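Side-chain contacts in DNA polymerase III subunit beta (Deinococcus radiodurans, PDB 4TRT), which probably tethers DNA polymerases and other proteins to DNA for processive replication, as a ring-shaped head-to-tail homodimer, the beta sliding clamp: residues E207-Y212 with T218-R223; D214-V219 with K225-L230; I246-T251 with Q309-A314; E332-G337 with P341-A346. All blocks are in the same frame, centred on the assembly; numbering follows the deposited sequence.

Contact 1 of 4, residues E207-Y212 with T218-R223; sequences EARFTY and TVTTDR
The guanidinium group of R209 has T220 O over the centre of one face, 4.0 Å from its plane, while the E207 carboxylate carbon lies in that plane at the edge. Within the strand, R209 NH1 and E207 OE2 form a salt bridge whose hydrogen bond, 3.4 Å long, is weak. A bend at chi3 (-54°) folds the R209 chain across the neighbouring strand and brings NH2 to 3.5 Å from T220 CG2. On the opposite sheet face the F210 ring and the V219 methyls rise together from the sheet; F210 CE1 approaches V219 CG2 obliquely at 3.9 Å, with V219 CG1 4.1 Å from the same carbon. An alanine in place of V219 removes both methyls and is likely to open a gap beside CE1, leaving the ring freer to turn. One water gives hydrogens to R209 O and T211 OG1 and also bonds T220 OG1, lacing the R209, T211 and T220 side of the sheet; T211 OG1 is held by Q123 O as well. Paired backbone bonds, R209 N to T220 O at 2.7 Å and T211 N to T218 O at 2.8 Å among them, define an antiparallel beta hairpin in the central domain of the clamp.

Contact 2 of 4, residues D214-V219 with K225-L230; sequences DGMLTV and KMNLKL
N227 and T218 stand side by side on one face of an antiparallel beta hairpin, the strands 216-220 and 224-229 of the central clamp domain. Followed outward, N227 first meets M216: its CB and CG both touch the M216 methyl, CE, with CB at 3.6 Å. At the end of the amide, OD1 accepts a hydrogen bond from T218 OG1 at 2.7 Å, the donor tilted 28° from the carbonyl plane, and ND2 turns to S119 O and D53 OD2. With CG beside its own backbone N (chi1 -67°), N227 leans toward the other strand and puts OD1 within range of the hydroxyl. A leucine here has no amide, and T218 OG1 would probably lose its acceptor while D53 and S119 O lose a donor. M216 arrives from across the strand pair, its chain bent at chi3 (-62°) to bring CE over to the asparagine. The other face is apolar: L217 CB packs on L230 CD2 at 4.0 Å, and V219 CG2 meets L228 CD2 at 4.2 Å. Between the strands, L217 and L228 exchange backbone hydrogen bonds, as do V219 and M226. Past the M216 and K229 pair a single further bond, L230 N to G215 O at 3.0 Å, comes from above the carbonyl plane, while L230 CD1 rests 3.5 Å from M216 O.

Contact 3 of 4, residues I246-T251 with Q309-A314; sequences IKLQVT and QAMSLA
L248 and M311 both carry CG trans to the backbone N (chi1 176° and -160°), which sends each side chain from its strand into the packed interface between two sheets. The two chains run antiparallel alongside one another, so that the end of the leucine meets the base of the methionine: L248 CD2 lies 3.6 Å from M311 CB. Farther along the methionine the fit is looser, with M311 SD 4.4 Å from L248 CD2. A bend at chi3 (-77°) then swings the methyl toward the start of the other segment, where M311 CE comes to 4.3 Å from K247 CB. Beyond CB, K247 turns from the contact, and its amine forms a salt bridge with D245. The contact is purely apolar, without a hydrogen bond between the two segments, and their backbones stay well apart: the nearest CA atoms, those of L248 and Q309, are 7.4 Å from each other. K247 and L248 together face F335 in a classic beta bulge, which places two consecutive residues at one position of the edge they share with strand 330-335; the M311 side chain also touches F335. L248 further packs on V280 and Q304. This is core packing between sheets in the C-terminal domain. Strand 248-253 lies between strands 330-335 and 303-306 in one sheet, whereas strand 310-316 borders strand 275-281 in the other, and each of the two contacting strands is followed directly by a helix, 254-265 and 317-324 respectively.

Contact 4 of 4, residues E332-G337 with P341-A346; sequences ELLFSG and PAIFRA
E332 and R345 lie side by side and are joined by a salt bridge in which a single carboxylate oxygen takes two hydrogens: R345 NH2 reaches E332 OE1 at 2.6 Å and R345 NE reaches it at 2.8 Å. OE1 sits essentially in the guanidinium plane, but the carboxylate is turned 50° from that plane; with both arginine bonds on OE1, OE2 accepts from G348 N. The arginine has CG wedged between its backbone N and carbonyl carbon (chi1 60°) and then runs straight to NE, setting the group beside the acid; E332 in turn has chi1 at -137°, off the usual staggered positions. One face of the guanidinium is covered near its rim by the L334 methyl CD1. The two grips, nearly in line with the C-O bond, would be expected to favour a charged carboxylate. Strands 330-335 and 342-346 form an antiparallel beta hairpin of the C-terminal domain, and its other face is apolar, with two phenylalanines among L333 and A342. There L333 CD2 lies over the F344 ring as a CH-pi contact, 4.0 Å from the centroid and displaced toward the rim. F335 CE1 comes to the edge of that same ring, 4.3 Å from F344 CE1, and F335 CD1 packs on A342 CB at 3.7 Å. Toward the turn, S336 OG is rotated between its backbone N and carbonyl carbon and donates to P341 O at 2.6 Å, lying in the carbonyl plane on a lone pair; S340 OG is a second partner of the same hydroxyl.

How the contacts relate
From the N terminus, contact 1 closes the short turn between strands 207-212 and 216-220, and contact 2 takes up T218 and V219 again to close the next turn, so that three successive strands form an antiparallel meander. This sheet continues through strand 52-59 into the N-terminal domain. In the C-terminal domain contact 3 closes a loop of 57 residues and packs one sheet on another; contact 4 follows in series as a local hairpin. None nests inside another. Contacts 3 and 4 meet where V250 O accepts from L333 N, whereas the centres of contacts 1 and 3 are about 44 Å apart. Strand 353-357, between 342-346 and 175-181, carries the sheet of contact 4 on into the central domain.

Contact 1 of 4, residues E207-Y212 with T218-R223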
loop_
_atom_site.group_PDB
_atom_site.type_symbol
_atom_site.label_atom_id
_atom_site.label_comp_id
_atom_site.label_asym_id
_atom_site.label_seq_id
_atom_site.Cartn_x
_atom_site.Cartn_y
_atom_site.Cartn_z
ATOM N N GLU A 207 23.038 8.371 -20.914
ATOM C CA GLU A 207 22.578 8.982 -22.148
ATOM C C GLU A 207 21.215 8.460 -22.621
ATOM O O GLU A 207 20.967 7.258 -22.628
ATOM C CB GLU A 207 23.620 8.760 -23.239
ATOM C CG GLU A 207 23.304 9.448 -24.558
ATOM C CD GLU A 207 24.425 9.304 -25.571
ATOM O OE1 GLU A 207 25.601 9.294 -25.147
ATOM O OE2 GLU A 207 24.128 9.208 -26.789
ATOM N N ALA A 208 20.350 9.387 -23.023
ATOM C CA ALA A 208 19.095 9.074 -23.676
ATOM C C ALA A 208 19.098 9.717 -25.061
ATOM O O ALA A 208 19.326 10.919 -25.185
ATOM C CB ALA A 208 17.941 9.602 -22.852
ATOM N N ARG A 209 18.845 8.923 -26.093
ATOM C CA ARG A 209 18.886 9.392 -27.482
ATOM C C ARG A 209 17.483 9.526 -28.065
ATOM O O ARG A 209 16.661 8.631 -27.900
ATOM C CB ARG A 209 19.694 8.418 -28.345
ATOM C CG ARG A 209 21.206 8.559 -28.199
ATOM C CD ARG A 209 22.010 7.397 -28.787
ATOM N NE ARG A 209 21.625 6.070 -28.290
ATOM C CZ ARG A 209 21.971 5.534 -27.115
ATOM N NH1 ARG A 209 22.714 6.204 -26.239
ATOM N NH2 ARG A 209 21.551 4.306 -26.807
ATOM N N PHE A 210 17.220 10.629 -28.762
ATOM C CA PHE A 210 15.935 10.856 -29.437
ATOM C C PHE A 210 16.084 10.593 -30.930
ATOM O O PHE A 210 17.036 11.069 -31.559
ATOM C CB PHE A 210 15.478 12.313 -29.289
ATOM C CG PHE A 210 14.995 12.700 -27.919
ATOM C CD1 PHE A 210 15.072 11.846 -26.830
ATOM C CD2 PHE A 210 14.473 13.975 -27.724
ATOM C CE1 PHE A 210 14.624 12.252 -25.586
ATOM C CE2 PHE A 210 14.025 14.383 -26.485
ATOM C CZ PHE A 210 14.090 13.516 -25.414
ATOM N N THR A 211 15.138 9.852 -31.493
ATOM C CA THR A 211 15.002 9.722 -32.934
ATOM C C THR A 211 13.649 10.321 -33.301
ATOM O O THR A 211 12.611 9.817 -32.860
ATOM C CB THR A 211 15.018 8.246 -33.388
ATOM O OG1 THR A 211 16.190 7.594 -32.881
ATOM C CG2 THR A 211 14.981 8.157 -34.911
ATOM N N TYR A 212 13.664 11.377 -34.116
ATOM C CA TYR A 212 12.434 12.039 -34.564
ATOM C C TYR A 212 11.743 11.216 -35.636
ATOM O O TYR A 212 12.391 10.656 -36.509
ATOM C CB TYR A 212 12.743 13.417 -35.149
ATOM C CG TYR A 212 13.422 14.360 -34.196
ATOM C CD1 TYR A 212 12.908 14.570 -32.922
ATOM C CD2 TYR A 212 14.567 15.058 -34.570
ATOM C CE1 TYR A 212 13.523 15.441 -32.046
ATOM C CE2 TYR A 212 15.190 15.933 -33.702
ATOM C CZ TYR A 212 14.661 16.121 -32.442
ATOM O OH TYR A 212 15.257 16.995 -31.571
ATOM N N THR A 218 11.093 8.342 -30.824
ATOM C CA THR A 218 11.693 7.152 -30.239
ATOM C C THR A 218 12.813 7.579 -29.288
ATOM O O THR A 218 13.706 8.354 -29.656
ATOM C CB THR A 218 12.256 6.198 -31.315
ATOM O OG1 THR A 218 11.206 5.809 -32.209
ATOM C CG2 THR A 218 12.866 4.943 -30.667
ATOM N N VAL A 219 12.736 7.097 -28.051
ATOM C CA VAL A 219 13.728 7.392 -27.034
ATOM C C VAL A 219 14.478 6.119 -26.706
ATOM O O VAL A 219 13.854 5.094 -26.377
ATOM C CB VAL A 219 13.080 7.944 -25.751
ATOM C CG1 VAL A 219 14.139 8.245 -24.694
ATOM C CG2 VAL A 219 12.281 9.203 -26.061
ATOM N N THR A 220 15.803 6.182 -26.816
ATOM C CA THR A 220 16.661 5.029 -26.573
ATOM C C THR A 220 17.626 5.308 -25.434
ATOM O O THR A 220 18.325 6.329 -25.423
ATOM C CB THR A 220 17.450 4.637 -27.826
ATOM O OG1 THR A 220 16.547 4.417 -28.910
ATOM C CG2 THR A 220 18.252 3.354 -27.585
ATOM N N THR A 221 17.653 4.390 -24.477
ATOM C CA THR A 221 18.564 4.458 -23.358
ATOM C C THR A 221 19.453 3.236 -23.405
ATOM O O THR A 221 19.470 2.489 -24.393
ATOM C CB THR A 221 17.822 4.405 -22.015
ATOM O OG1 THR A 221 17.456 3.039 -21.734
ATOM C CG2 THR A 221 16.597 5.277 -22.029
ATOM N N ASP A 222 20.197 3.046 -22.323
ATOM C CA ASP A 222 20.805 1.777 -22.009
ATOM C C ASP A 222 19.719 0.688 -21.931
ATOM O O ASP A 222 18.931 0.630 -20.981
ATOM C CB ASP A 222 21.587 1.952 -20.699
ATOM C CG ASP A 222 21.894 0.655 -20.011
ATOM O OD1 ASP A 222 22.741 -0.093 -20.525
ATOM O OD2 ASP A 222 21.304 0.401 -18.939
ATOM N N ARG A 223 19.664 -0.132 -22.974
ATOM C CA ARG A 223 18.806 -1.330 -23.043
ATOM C C ARG A 223 17.312 -1.129 -23.338
ATOM O O ARG A 223 16.668 -2.085 -23.754
ATOM C CB ARG A 223 18.985 -2.220 -21.805
ATOM C CG ARG A 223 20.376 -2.834 -21.701
ATOM C CD ARG A 223 20.539 -3.572 -20.405
ATOM N NE ARG A 223 21.874 -4.148 -20.276
ATOM C CZ ARG A 223 22.255 -4.911 -19.259
ATOM N NH1 ARG A 223 21.400 -5.216 -18.288
ATOM N NH2 ARG A 223 23.498 -5.380 -19.210
HETATM O O HOH W 1 16.611 6.979 -30.203
HETATM O O HOH W 2 10.636 8.147 -33.963
#

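Contact 2 of 4, residues D214-V219 with K225-L230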
loop_
_atom_site.group_PDB
_atom_site.type_symbol
_atom_site.label_atom_id
_atom_site.label_comp_id
_atom_site.label_asym_id
_atom_site.label_seq_id
_atom_site.Cartn_x
_atom_site.Cartn_y
_atom_site.Cartn_z
ATOM N N ASP A 214 7.580 10.809 -37.798
ATOM C CA ASP A 214 6.410 11.556 -38.247
ATOM C C ASP A 214 5.317 11.439 -37.187
ATOM O O ASP A 214 4.699 10.392 -37.044
ATOM C CB ASP A 214 5.921 11.007 -39.593
ATOM C CG ASP A 214 4.728 11.765 -40.141
ATOM O OD1 ASP A 214 4.432 12.879 -39.663
ATOM O OD2 ASP A 214 4.091 11.252 -41.072
ATOM N N GLY A 215 5.093 12.518 -36.447
ATOM C CA GLY A 215 4.130 12.524 -35.349
ATOM C C GLY A 215 4.497 11.594 -34.193
ATOM O O GLY A 215 3.640 11.227 -33.396
ATOM N N MET A 216 5.769 11.213 -34.100
ATOM C CA MET A 216 6.202 10.274 -33.080
ATOM C C MET A 216 7.650 10.530 -32.703
ATOM O O MET A 216 8.371 11.248 -33.398
ATOM C CB MET A 216 5.994 8.819 -33.536
ATOM C CG MET A 216 6.932 8.316 -34.629
ATOM S SD MET A 216 6.779 6.532 -34.932
ATOM C CE MET A 216 7.257 5.868 -33.338
ATOM N N LEU A 217 8.049 9.947 -31.582
ATOM C CA LEU A 217 9.398 10.064 -31.058
ATOM C C LEU A 217 9.830 8.683 -30.589
ATOM O O LEU A 217 9.021 7.935 -30.044
ATOM C CB LEU A 217 9.419 11.037 -29.881
ATOM C CG LEU A 217 10.770 11.282 -29.183
ATOM C CD1 LEU A 217 11.687 12.072 -30.102
ATOM C CD2 LEU A 217 10.593 12.008 -27.854
ATOM N N THR A 218 11.093 8.342 -30.824
ATOM C CA THR A 218 11.693 7.152 -30.239
ATOM C C THR A 218 12.813 7.579 -29.288
ATOM O O THR A 218 13.706 8.354 -29.656
ATOM C CB THR A 218 12.256 6.198 -31.315
ATOM O OG1 THR A 218 11.206 5.809 -32.209
ATOM C CG2 THR A 218 12.866 4.943 -30.667
ATOM N N VAL A 219 12.736 7.097 -28.051
ATOM C CA VAL A 219 13.728 7.392 -27.034
ATOM C C VAL A 219 14.478 6.119 -26.706
ATOM O O VAL A 219 13.854 5.094 -26.377
ATOM C CB VAL A 219 13.080 7.944 -25.751
ATOM C CG1 VAL A 219 14.139 8.245 -24.694
ATOM C CG2 VAL A 219 12.281 9.203 -26.061
ATOM N N LYS A 225 14.150 0.851 -25.489
ATOM C CA LYS A 225 13.680 1.693 -26.584
ATOM C C LYS A 225 12.176 1.919 -26.413
ATOM O O LYS A 225 11.432 0.971 -26.148
ATOM C CB LYS A 225 13.930 1.024 -27.929
ATOM C CG LYS A 225 15.331 0.459 -28.103
ATOM C CD LYS A 225 15.518 -0.067 -29.515
ATOM C CE LYS A 225 16.970 -0.360 -29.852
ATOM N NZ LYS A 225 17.309 -1.761 -29.532
ATOM N N MET A 226 11.721 3.159 -26.571
ATOM C CA MET A 226 10.295 3.466 -26.426
ATOM C C MET A 226 9.824 4.300 -27.589
ATOM O O MET A 226 10.455 5.327 -27.904
ATOM C CB MET A 226 10.029 4.216 -25.118
ATOM C CG MET A 226 8.553 4.504 -24.873
ATOM S SD MET A 226 8.196 5.445 -23.385
ATOM C CE MET A 226 8.249 4.175 -22.137
ATOM N N ASN A 227 8.720 3.876 -28.207
ATOM C CA ASN A 227 8.006 4.676 -29.198
ATOM C C ASN A 227 6.827 5.360 -28.521
ATOM O O ASN A 227 6.078 4.724 -27.764
ATOM C CB ASN A 227 7.460 3.823 -30.358
ATOM C CG ASN A 227 8.546 3.219 -31.227
ATOM O OD1 ASN A 227 9.651 3.759 -31.330
ATOM N ND2 ASN A 227 8.220 2.100 -31.893
ATOM N N LEU A 228 6.661 6.649 -28.803
ATOM C CA LEU A 228 5.513 7.404 -28.318
ATOM C C LEU A 228 5.056 8.399 -29.358
ATOM O O LEU A 228 5.824 8.774 -30.250
ATOM C CB LEU A 228 5.835 8.150 -27.039
ATOM C CG LEU A 228 7.102 9.009 -27.085
ATOM C CD1 LEU A 228 6.891 10.405 -26.513
ATOM C CD2 LEU A 228 8.239 8.285 -26.369
ATOM N N LYS A 229 3.801 8.810 -29.228
ATOM C CA LYS A 229 3.215 9.785 -30.115
ATOM C C LYS A 229 3.637 11.159 -29.650
ATOM O O LYS A 229 3.989 11.343 -28.493
ATOM C CB LYS A 229 1.697 9.704 -30.071
ATOM C CG LYS A 229 1.135 8.406 -30.599
ATOM C CD LYS A 229 -0.372 8.366 -30.427
ATOM C CE LYS A 229 -0.919 6.994 -30.771
ATOM N NZ LYS A 229 -2.257 6.830 -30.140
ATOM N N LEU A 230 3.624 12.119 -30.566
ATOM C CA LEU A 230 3.872 13.510 -30.232
ATOM C C LEU A 230 2.613 14.297 -30.588
ATOM O O LEU A 230 1.932 13.952 -31.546
ATOM C CB LEU A 230 5.042 14.055 -31.054
ATOM C CG LEU A 230 6.446 13.573 -30.706
ATOM C CD1 LEU A 230 7.461 14.171 -31.678
ATOM C CD2 LEU A 230 6.768 13.916 -29.262
#

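Contact 3 of 4, residues I246-T251 with Q309-A314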
loop_
_atom_site.group_PDB
_atom_site.type_symbol
_atom_site.label_atom_id
_atom_site.label_comp_id
_atom_site.label_asym_id
_atom_site.label_seq_id
_atom_site.Cartn_x
_atom_site.Cartn_y
_atom_site.Cartn_z
ATOM N N ILE A 246 6.942 42.017 -9.366
ATOM C CA ILE A 246 6.901 41.391 -8.055
ATOM C C ILE A 246 6.932 42.462 -6.973
ATOM O O ILE A 246 7.802 43.336 -6.998
ATOM C CB ILE A 246 8.080 40.411 -7.894
ATOM C CG1 ILE A 246 8.019 39.340 -8.991
ATOM C CG2 ILE A 246 8.079 39.758 -6.512
ATOM C CD1 ILE A 246 6.697 38.554 -9.051
ATOM N N LYS A 247 5.981 42.398 -6.041
ATOM C CA LYS A 247 5.810 43.401 -4.962
ATOM C C LYS A 247 6.279 42.899 -3.597
ATOM O O LYS A 247 6.504 43.688 -2.685
ATOM C CB LYS A 247 4.319 43.775 -4.809
ATOM C CG LYS A 247 3.617 44.347 -6.034
ATOM C CD LYS A 247 4.250 45.632 -6.490
ATOM C CE LYS A 247 3.478 46.275 -7.633
ATOM N NZ LYS A 247 4.418 47.124 -8.426
ATOM N N LEU A 248 6.327 41.586 -3.427
ATOM C CA LEU A 248 6.628 40.993 -2.139
ATOM C C LEU A 248 7.324 39.645 -2.346
ATOM O O LEU A 248 6.885 38.836 -3.161
ATOM C CB LEU A 248 5.336 40.814 -1.332
ATOM C CG LEU A 248 5.371 40.126 0.039
ATOM C CD1 LEU A 248 6.195 40.912 1.061
ATOM C CD2 LEU A 248 3.939 39.928 0.534
ATOM N N GLN A 249 8.397 39.429 -1.582
ATOM C CA GLN A 249 9.214 38.226 -1.650
ATOM C C GLN A 249 9.273 37.665 -0.252
ATOM O O GLN A 249 9.529 38.400 0.693
ATOM C CB GLN A 249 10.629 38.572 -2.124
ATOM C CG GLN A 249 11.592 37.397 -2.173
ATOM C CD GLN A 249 12.996 37.857 -2.522
ATOM O OE1 GLN A 249 13.197 38.491 -3.560
ATOM N NE2 GLN A 249 13.973 37.581 -1.633
ATOM N N VAL A 250 9.001 36.375 -0.113
ATOM C CA VAL A 250 9.044 35.710 1.171
ATOM C C VAL A 250 9.948 34.498 1.009
ATOM O O VAL A 250 9.839 33.777 0.024
ATOM C CB VAL A 250 7.628 35.275 1.626
ATOM C CG1 VAL A 250 7.701 34.373 2.858
ATOM C CG2 VAL A 250 6.776 36.505 1.937
ATOM N N THR A 251 10.859 34.297 1.959
ATOM C CA THR A 251 11.752 33.170 1.924
ATOM C C THR A 251 11.579 32.401 3.240
ATOM O O THR A 251 11.553 33.011 4.315
ATOM C CB THR A 251 13.208 33.690 1.765
ATOM O OG1 THR A 251 13.331 34.376 0.503
ATOM C CG2 THR A 251 14.162 32.571 1.829
ATOM N N GLN A 309 4.433 45.540 2.566
ATOM C CA GLN A 309 4.794 44.905 3.840
ATOM C C GLN A 309 3.742 43.906 4.328
ATOM O O GLN A 309 3.983 43.194 5.297
ATOM C CB GLN A 309 5.023 45.948 4.927
ATOM C CG GLN A 309 6.261 46.804 4.711
ATOM C CD GLN A 309 6.053 47.878 3.676
ATOM O OE1 GLN A 309 5.084 48.624 3.734
ATOM N NE2 GLN A 309 6.969 47.960 2.711
ATOM N N ALA A 310 2.588 43.856 3.662
ATOM C CA ALA A 310 1.551 42.893 4.033
ATOM C C ALA A 310 0.734 42.509 2.816
ATOM O O ALA A 310 0.542 43.315 1.914
ATOM C CB ALA A 310 0.653 43.444 5.132
ATOM N N MET A 311 0.284 41.263 2.781
ATOM C CA MET A 311 -0.535 40.790 1.681
ATOM C C MET A 311 -1.359 39.586 2.107
ATOM O O MET A 311 -0.888 38.727 2.863
ATOM C CB MET A 311 0.329 40.425 0.461
ATOM C CG MET A 311 -0.450 40.383 -0.836
ATOM S SD MET A 311 0.574 40.094 -2.304
ATOM C CE MET A 311 1.328 41.701 -2.573
ATOM N N SER A 312 -2.589 39.546 1.605
ATOM C CA SER A 312 -3.498 38.445 1.827
ATOM C C SER A 312 -3.918 37.841 0.493
ATOM O O SER A 312 -4.435 38.547 -0.385
ATOM C CB SER A 312 -4.739 38.919 2.576
ATOM O OG SER A 312 -5.511 37.785 2.931
ATOM N N LEU A 313 -3.680 36.543 0.342
ATOM C CA LEU A 313 -3.977 35.833 -0.896
ATOM C C LEU A 313 -4.722 34.537 -0.587
ATOM O O LEU A 313 -4.671 34.043 0.544
ATOM C CB LEU A 313 -2.688 35.505 -1.658
ATOM C CG LEU A 313 -1.649 36.610 -1.862
ATOM C CD1 LEU A 313 -0.543 36.504 -0.817
ATOM C CD2 LEU A 313 -1.078 36.576 -3.273
ATOM N N ALA A 314 -5.425 34.016 -1.588
ATOM C CA ALA A 314 -6.138 32.744 -1.486
ATOM C C ALA A 314 -5.702 31.840 -2.623
ATOM O O ALA A 314 -5.708 32.260 -3.790
ATOM C CB ALA A 314 -7.648 32.975 -1.567
#

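Contact 4 of 4, residues E332-G337 with P341-A346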
loop_
_atom_site.group_PDB
_atom_site.type_symbol
_atom_site.label_atom_id
_atom_site.label_comp_id
_atom_site.label_asym_id
_atom_site.label_seq_id
_atom_site.Cartn_x
_atom_site.Cartn_y
_atom_site.Cartn_z
ATOM N N GLU A 332 11.277 30.274 -2.087
ATOM C CA GLU A 332 11.128 31.687 -2.357
ATOM C C GLU A 332 9.757 31.865 -2.986
ATOM O O GLU A 332 9.441 31.229 -3.987
ATOM C CB GLU A 332 12.206 32.117 -3.352
ATOM C CG GLU A 332 12.901 33.417 -3.052
ATOM C CD GLU A 332 14.123 33.610 -3.953
ATOM O OE1 GLU A 332 13.932 33.743 -5.169
ATOM O OE2 GLU A 332 15.273 33.609 -3.456
ATOM N N LEU A 333 8.920 32.692 -2.374
ATOM C CA LEU A 333 7.572 32.966 -2.900
ATOM C C LEU A 333 7.559 34.413 -3.362
ATOM O O LEU A 333 7.832 35.319 -2.568
ATOM C CB LEU A 333 6.502 32.766 -1.805
ATOM C CG LEU A 333 6.662 31.560 -0.871
ATOM C CD1 LEU A 333 5.562 31.562 0.174
ATOM C CD2 LEU A 333 6.702 30.256 -1.674
ATOM N N LEU A 334 7.239 34.627 -4.632
ATOM C CA LEU A 334 7.231 35.943 -5.222
ATOM C C LEU A 334 5.800 36.293 -5.624
ATOM O O LEU A 334 5.202 35.626 -6.473
ATOM C CB LEU A 334 8.117 35.958 -6.453
ATOM C CG LEU A 334 9.557 35.461 -6.317
ATOM C CD1 LEU A 334 10.187 35.438 -7.710
ATOM C CD2 LEU A 334 10.358 36.331 -5.379
ATOM N N PHE A 335 5.269 37.358 -5.022
ATOM C CA PHE A 335 3.881 37.752 -5.195
ATOM C C PHE A 335 3.787 39.034 -6.002
ATOM O O PHE A 335 4.548 39.985 -5.759
ATOM C CB PHE A 335 3.229 37.970 -3.832
ATOM C CG PHE A 335 3.219 36.757 -2.975
ATOM C CD1 PHE A 335 2.439 35.661 -3.313
ATOM C CD2 PHE A 335 3.999 36.702 -1.824
ATOM C CE1 PHE A 335 2.410 34.540 -2.505
ATOM C CE2 PHE A 335 3.993 35.573 -1.026
ATOM C CZ PHE A 335 3.187 34.495 -1.366
ATOM N N SER A 336 2.885 39.050 -6.979
ATOM C CA SER A 336 2.687 40.229 -7.801
ATOM C C SER A 336 1.517 41.078 -7.296
ATOM O O SER A 336 1.314 42.173 -7.788
ATOM C CB SER A 336 2.496 39.848 -9.269
ATOM O OG SER A 336 1.311 39.096 -9.478
ATOM N N GLY A 337 0.748 40.565 -6.335
ATOM C CA GLY A 337 -0.482 41.228 -5.890
ATOM C C GLY A 337 -1.460 40.238 -5.275
ATOM O O GLY A 337 -1.336 39.011 -5.468
ATOM N N PRO A 341 -0.939 36.577 -10.314
ATOM C CA PRO A 341 -0.204 35.320 -10.131
ATOM C C PRO A 341 1.078 35.450 -9.285
ATOM O O PRO A 341 1.632 36.550 -9.116
ATOM C CB PRO A 341 0.092 34.872 -11.571
ATOM C CG PRO A 341 -0.956 35.553 -12.413
ATOM C CD PRO A 341 -1.157 36.886 -11.745
ATOM N N ALA A 342 1.496 34.324 -8.737
ATOM C CA ALA A 342 2.682 34.222 -7.896
ATOM C C ALA A 342 3.668 33.231 -8.492
ATOM O O ALA A 342 3.277 32.345 -9.247
ATOM C CB ALA A 342 2.285 33.775 -6.499
ATOM N N ILE A 343 4.941 33.364 -8.122
ATOM C CA ILE A 343 5.977 32.401 -8.512
ATOM C C ILE A 343 6.498 31.732 -7.239
ATOM O O ILE A 343 6.802 32.418 -6.261
ATOM C CB ILE A 343 7.137 33.079 -9.269
ATOM C CG1 ILE A 343 6.653 33.690 -10.591
ATOM C CG2 ILE A 343 8.261 32.094 -9.543
ATOM C CD1 ILE A 343 7.684 34.614 -11.224
ATOM N N PHE A 344 6.550 30.393 -7.246
ATOM C CA PHE A 344 7.200 29.618 -6.200
ATOM C C PHE A 344 8.432 28.949 -6.810
ATOM O O PHE A 344 8.365 28.359 -7.888
ATOM C CB PHE A 344 6.290 28.530 -5.613
ATOM C CG PHE A 344 5.006 29.027 -4.992
ATOM C CD1 PHE A 344 4.768 30.372 -4.748
ATOM C CD2 PHE A 344 4.056 28.098 -4.574
ATOM C CE1 PHE A 344 3.590 30.784 -4.171
ATOM C CE2 PHE A 344 2.883 28.495 -3.967
ATOM C CZ PHE A 344 2.639 29.847 -3.783
ATOM N N ARG A 345 9.571 29.073 -6.137
ATOM C CA ARG A 345 10.812 28.462 -6.604
ATOM C C ARG A 345 11.768 28.216 -5.430
ATOM O O ARG A 345 11.479 28.632 -4.304
ATOM C CB ARG A 345 11.456 29.347 -7.669
ATOM C CG ARG A 345 11.802 30.744 -7.204
ATOM C CD ARG A 345 12.389 31.607 -8.306
ATOM N NE ARG A 345 13.143 32.681 -7.684
ATOM C CZ ARG A 345 13.863 33.587 -8.323
ATOM N NH1 ARG A 345 13.932 33.601 -9.651
ATOM N NH2 ARG A 345 14.529 34.492 -7.614
ATOM N N ALA A 346 12.877 27.519 -5.684
ATOM C CA ALA A 346 13.980 27.433 -4.702
ATOM C C ALA A 346 14.750 28.752 -4.689
ATOM O O ALA A 346 14.664 29.530 -5.636
ATOM C CB ALA A 346 14.909 26.261 -5.007
#